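Local coordinates for protein insulinase family protease (Yersinia pestis, PDB 3GO9) that is a predicted protease of the insulinase (M16) family, whose catalytic activity is uncertain because its zinc-binding motif departs from the classical one, at residues 70-82 and 148-162. Residues are numbered along the deposited sequence; the frame is centred on the assembly and turned at random.
Sequences FAHLLPRLALMSS and TVNAALNTATDPIAT. With ZN (zinc ion), chain C.
L77 and T148 mark where the backbones come nearest, with 6.1 Å between their CA atoms. There helix 70-80 crosses helix 148-153 at 100°, the axes 9.1 Å apart, while strand 160-162 runs roughly antiparallel to helix 70-80. A152 acts as a knob at the crossing, its CB held among L73, R76, L77 and selenomethionine M80 and lying 3.6 Å from L77 CD2. R76 reaches past it with its chain bent at chi3 (-66°), which brings the guanidinium to the loop that follows helix 148-153. R76 NH1 donates to A152 O (2.9 Å, 151° at the hydrogen), close to the guanidinium plane. R76 NH2 forms a salt bridge to D158 OD1 (2.9 Å), though as a hydrogen bond this is weak. D158 OD1 also accepts from I160 N in an Asx turn, leaving OD2 to the zinc ion. H72 NE2 (2.0 Å), D158 OD2 (1.9 Å) and I160 O (2.4 Å) bind that zinc, and H72 ND1 is hydrogen-bonded to T109 OG1. I160 CB, in a CH-pi contact, and CG2 lie over one face of the H72 ring. H72 fits the first histidine of the M16 HxxEH motif; P75 and R76 occupy its Glu and second His positions, consistent with a degenerate inverzincin site.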
loop_
_atom_site.group_PDB
_atom_site.type_symbol
_atom_site.label_atom_id
_atom_site.label_comp_id
_atom_site.label_asym_id
_atom_site.label_seq_id
_atom_site.Cartn_x
_atom_site.Cartn_y
_atom_site.Cartn_z
ATOM N N PHE A 70 -12.384 18.981 4.237
ATOM C CA PHE A 70 -13.540 18.390 4.926
ATOM C C PHE A 70 -13.332 16.900 5.210
ATOM O O PHE A 70 -13.610 16.434 6.323
ATOM C CB PHE A 70 -14.846 18.595 4.141
ATOM C CG PHE A 70 -15.491 19.935 4.301
ATOM C CD1 PHE A 70 -14.840 21.034 4.834
ATOM C CD2 PHE A 70 -16.822 20.074 3.940
ATOM C CE1 PHE A 70 -15.522 22.220 5.010
ATOM C CE2 PHE A 70 -17.486 21.250 4.096
ATOM C CZ PHE A 70 -16.840 22.334 4.609
ATOM N N ALA A 71 -12.822 16.150 4.254
ATOM C CA ALA A 71 -12.699 14.695 4.488
ATOM C C ALA A 71 -11.681 14.418 5.581
ATOM O O ALA A 71 -11.772 13.420 6.327
ATOM C CB ALA A 71 -12.259 14.004 3.209
ATOM N N HIS A 72 -10.655 15.248 5.655
ATOM C CA HIS A 72 -9.620 15.060 6.713
ATOM C C HIS A 72 -10.125 15.490 8.095
ATOM O O HIS A 72 -9.615 14.991 9.124
ATOM C CB HIS A 72 -8.359 15.806 6.302
ATOM C CG HIS A 72 -7.164 15.495 7.140
ATOM N ND1 HIS A 72 -6.450 14.327 6.977
ATOM C CD2 HIS A 72 -6.495 16.236 8.046
ATOM C CE1 HIS A 72 -5.413 14.346 7.801
ATOM N NE2 HIS A 72 -5.451 15.470 8.482
ATOM N N LEU A 73 -11.050 16.427 8.146
ATOM C CA LEU A 73 -11.598 16.944 9.413
ATOM C C LEU A 73 -12.576 15.977 10.073
ATOM O O LEU A 73 -12.588 15.796 11.291
ATOM C CB LEU A 73 -12.270 18.314 9.238
ATOM C CG LEU A 73 -12.906 18.962 10.460
ATOM C CD1 LEU A 73 -11.936 19.090 11.571
ATOM C CD2 LEU A 73 -13.506 20.310 10.110
ATOM N N LEU A 74 -13.408 15.319 9.253
ATOM C CA LEU A 74 -14.480 14.468 9.784
ATOM C C LEU A 74 -13.960 13.475 10.814
ATOM O O LEU A 74 -14.543 13.366 11.870
ATOM C CB LEU A 74 -15.262 13.772 8.659
ATOM C CG LEU A 74 -16.073 14.621 7.680
ATOM C CD1 LEU A 74 -16.634 13.767 6.511
ATOM C CD2 LEU A 74 -17.175 15.361 8.446
ATOM N N PRO A 75 -12.879 12.725 10.521
ATOM C CA PRO A 75 -12.493 11.765 11.533
ATOM C C PRO A 75 -12.004 12.375 12.825
ATOM O O PRO A 75 -12.127 11.719 13.885
ATOM C CB PRO A 75 -11.374 10.952 10.852
ATOM C CG PRO A 75 -11.076 11.630 9.632
ATOM C CD PRO A 75 -12.110 12.554 9.276
ATOM N N ARG A 76 -11.475 13.607 12.784
ATOM C CA ARG A 76 -11.063 14.236 14.026
ATOM C C ARG A 76 -12.299 14.501 14.932
ATOM O O ARG A 76 -12.241 14.423 16.167
ATOM C CB ARG A 76 -10.330 15.542 13.727
ATOM C CG ARG A 76 -9.528 15.991 14.954
ATOM C CD ARG A 76 -8.846 17.313 14.700
ATOM N NE ARG A 76 -7.795 17.287 13.685
ATOM C CZ ARG A 76 -6.924 18.284 13.547
ATOM N NH1 ARG A 76 -7.004 19.350 14.342
ATOM N NH2 ARG A 76 -5.986 18.254 12.597
ATOM N N LEU A 77 -13.428 14.803 14.315
ATOM C CA LEU A 77 -14.680 14.997 15.060
ATOM C C LEU A 77 -15.057 13.734 15.895
ATOM O O LEU A 77 -15.457 13.868 17.055
ATOM C CB LEU A 77 -15.823 15.435 14.128
ATOM C CG LEU A 77 -15.558 16.666 13.331
ATOM C CD1 LEU A 77 -16.814 16.951 12.421
ATOM C CD2 LEU A 77 -15.218 17.914 14.182
ATOM N N ALA A 78 -14.915 12.573 15.270
ATOM C CA ALA A 78 -15.220 11.289 15.823
ATOM C C ALA A 78 -14.366 11.005 17.076
ATOM O O ALA A 78 -14.764 10.202 17.932
ATOM C CB ALA A 78 -15.041 10.140 14.753
ATOM N N LEU A 79 -13.216 11.686 17.199
ATOM C CA LEU A 79 -12.365 11.582 18.403
ATOM C C LEU A 79 -12.704 12.627 19.449
ATOM O O LEU A 79 -12.280 12.522 20.599
ATOM C CB LEU A 79 -10.877 11.704 18.040
ATOM C CG LEU A 79 -10.382 10.648 17.086
ATOM C CD1 LEU A 79 -8.937 10.934 16.483
ATOM C CD2 LEU A 79 -10.386 9.237 17.747
HETATM N N MSE A 80 -13.416 13.688 19.093
HETATM C CA MSE A 80 -13.822 14.680 20.074
HETATM C C MSE A 80 -14.988 14.146 20.862
HETATM O O MSE A 80 -15.059 14.322 22.074
HETATM C CB MSE A 80 -14.245 15.981 19.394
HETATM C CG MSE A 80 -13.228 16.606 18.515
HETATM SE SE MSE A 80 -11.613 17.184 19.455
HETATM C CE MSE A 80 -10.587 15.676 19.389
ATOM N N SER A 81 -15.940 13.538 20.174
ATOM C CA SER A 81 -17.136 13.073 20.846
ATOM C C SER A 81 -17.805 12.040 19.986
ATOM O O SER A 81 -17.706 12.110 18.741
ATOM C CB SER A 81 -18.067 14.245 21.156
ATOM O OG SER A 81 -18.966 14.482 20.129
ATOM N N SER A 82 -18.466 11.079 20.620
ATOM C CA SER A 82 -19.162 10.045 19.871
ATOM C C SER A 82 -20.471 9.733 20.560
ATOM O O SER A 82 -20.512 9.592 21.782
ATOM C CB SER A 82 -18.299 8.821 19.712
ATOM O OG SER A 82 -18.719 7.959 18.670
ATOM N N THR A 148 -18.210 20.653 18.325
ATOM C CA THR A 148 -17.183 19.655 18.030
ATOM C C THR A 148 -16.161 20.179 17.018
ATOM O O THR A 148 -14.974 19.851 17.074
ATOM C CB THR A 148 -17.774 18.294 17.514
ATOM O OG1 THR A 148 -18.485 18.452 16.279
ATOM C CG2 THR A 148 -18.706 17.656 18.542
ATOM N N VAL A 149 -16.638 20.974 16.061
ATOM C CA VAL A 149 -15.745 21.594 15.062
ATOM C C VAL A 149 -14.756 22.553 15.747
ATOM O O VAL A 149 -13.573 22.471 15.546
ATOM C CB VAL A 149 -16.540 22.247 13.919
ATOM C CG1 VAL A 149 -15.611 23.035 13.022
ATOM C CG2 VAL A 149 -17.261 21.155 13.083
ATOM N N ASN A 150 -15.240 23.418 16.626
ATOM C CA ASN A 150 -14.373 24.303 17.388
ATOM C C ASN A 150 -13.362 23.503 18.196
ATOM O O ASN A 150 -12.178 23.784 18.145
ATOM C CB ASN A 150 -15.244 25.195 18.282
ATOM C CG ASN A 150 -14.462 26.289 18.972
ATOM O OD1 ASN A 150 -13.672 27.014 18.358
ATOM N ND2 ASN A 150 -14.717 26.443 20.284
ATOM N N ALA A 151 -13.815 22.439 18.866
ATOM C CA ALA A 151 -12.910 21.628 19.666
ATOM C C ALA A 151 -11.827 20.978 18.801
ATOM O O ALA A 151 -10.652 20.983 19.151
ATOM C CB ALA A 151 -13.695 20.598 20.445
ATOM N N ALA A 152 -12.225 20.441 17.659
ATOM C CA ALA A 152 -11.301 19.800 16.744
ATOM C C ALA A 152 -10.223 20.760 16.217
ATOM O O ALA A 152 -9.058 20.387 16.045
ATOM C CB ALA A 152 -12.115 19.141 15.540
ATOM N N LEU A 153 -10.604 21.991 15.965
ATOM C CA LEU A 153 -9.685 22.962 15.387
ATOM C C LEU A 153 -8.720 23.492 16.438
ATOM O O LEU A 153 -7.713 24.100 16.091
ATOM C CB LEU A 153 -10.486 24.117 14.773
ATOM C CG LEU A 153 -11.240 23.629 13.534
ATOM C CD1 LEU A 153 -12.126 24.705 12.958
ATOM C CD2 LEU A 153 -10.300 23.122 12.459
ATOM N N ASN A 154 -9.048 23.277 17.712
ATOM C CA ASN A 154 -8.208 23.747 18.819
ATOM C C ASN A 154 -7.361 22.632 19.480
ATOM O O ASN A 154 -6.802 22.845 20.538
ATOM C CB ASN A 154 -9.080 24.464 19.839
ATOM C CG ASN A 154 -9.462 25.842 19.373
ATOM O OD1 ASN A 154 -8.632 26.733 19.411
ATOM N ND2 ASN A 154 -10.685 26.014 18.862
ATOM N N THR A 155 -7.234 21.456 18.853
ATOM C CA THR A 155 -6.320 20.410 19.392
ATOM C C THR A 155 -4.827 20.737 19.189
ATOM O O THR A 155 -4.421 21.306 18.176
ATOM C CB THR A 155 -6.653 18.984 18.836
ATOM O OG1 THR A 155 -6.363 18.904 17.415
ATOM C CG2 THR A 155 -8.148 18.646 19.065
ATOM N N ALA A 156 -4.001 20.368 20.170
ATOM C CA ALA A 156 -2.566 20.657 20.079
ATOM C C ALA A 156 -1.895 19.875 18.974
ATOM O O ALA A 156 -0.861 20.301 18.444
ATOM C CB ALA A 156 -1.857 20.364 21.431
ATOM N N THR A 157 -2.456 18.716 18.639
ATOM C CA THR A 157 -1.831 17.835 17.663
ATOM C C THR A 157 -2.848 17.376 16.646
ATOM O O THR A 157 -4.026 17.594 16.814
ATOM C CB THR A 157 -1.222 16.575 18.349
ATOM O OG1 THR A 157 -2.246 15.826 19.018
ATOM C CG2 THR A 157 -0.118 17.028 19.362
ATOM N N ASP A 158 -2.359 16.712 15.612
ATOM C CA ASP A 158 -3.230 16.212 14.545
ATOM C C ASP A 158 -3.181 14.721 14.563
ATOM O O ASP A 158 -2.209 14.118 14.098
ATOM C CB ASP A 158 -2.722 16.718 13.223
ATOM C CG ASP A 158 -3.428 16.104 12.104
ATOM O OD1 ASP A 158 -4.635 15.676 12.305
ATOM O OD2 ASP A 158 -2.721 16.009 11.067
ATOM N N PRO A 159 -4.249 14.079 15.089
ATOM C CA PRO A 159 -4.182 12.628 15.138
ATOM C C PRO A 159 -4.499 11.957 13.815
ATOM O O PRO A 159 -4.367 10.750 13.708
ATOM C CB PRO A 159 -5.243 12.275 16.183
ATOM C CG PRO A 159 -6.257 13.307 16.025
ATOM C CD PRO A 159 -5.499 14.599 15.644
ATOM N N ILE A 160 -4.907 12.714 12.802
ATOM C CA ILE A 160 -5.320 12.140 11.522
ATOM C C ILE A 160 -4.181 12.200 10.491
ATOM O O ILE A 160 -3.652 13.284 10.185
ATOM C CB ILE A 160 -6.567 12.892 10.960
ATOM C CG1 ILE A 160 -7.653 13.007 12.052
ATOM C CG2 ILE A 160 -7.156 12.152 9.699
ATOM C CD1 ILE A 160 -8.051 11.681 12.759
ATOM N N ALA A 161 -3.786 11.054 9.993
ATOM C CA ALA A 161 -2.688 10.953 9.066
ATOM C C ALA A 161 -3.169 11.054 7.657
ATOM O O ALA A 161 -4.390 11.019 7.379
ATOM C CB ALA A 161 -1.950 9.614 9.256
ATOM N N THR A 162 -2.216 11.160 6.753
ATOM C CA THR A 162 -2.547 11.083 5.342
ATOM C C THR A 162 -1.898 9.876 4.672
ATOM O O THR A 162 -0.980 9.269 5.209
ATOM C CB THR A 162 -2.049 12.350 4.602
ATOM O OG1 THR A 162 -0.637 12.517 4.798
ATOM C CG2 THR A 162 -2.751 13.610 5.124
HETATM ZN ZN ZN C . -3.708 15.553 9.503
HETATM O O HOH W 1 -4.473 20.801 15.504
HETATM O O HOH W 2 -4.024 17.159 9.436
HETATM O O HOH W 3 -2.259 15.125 8.362
#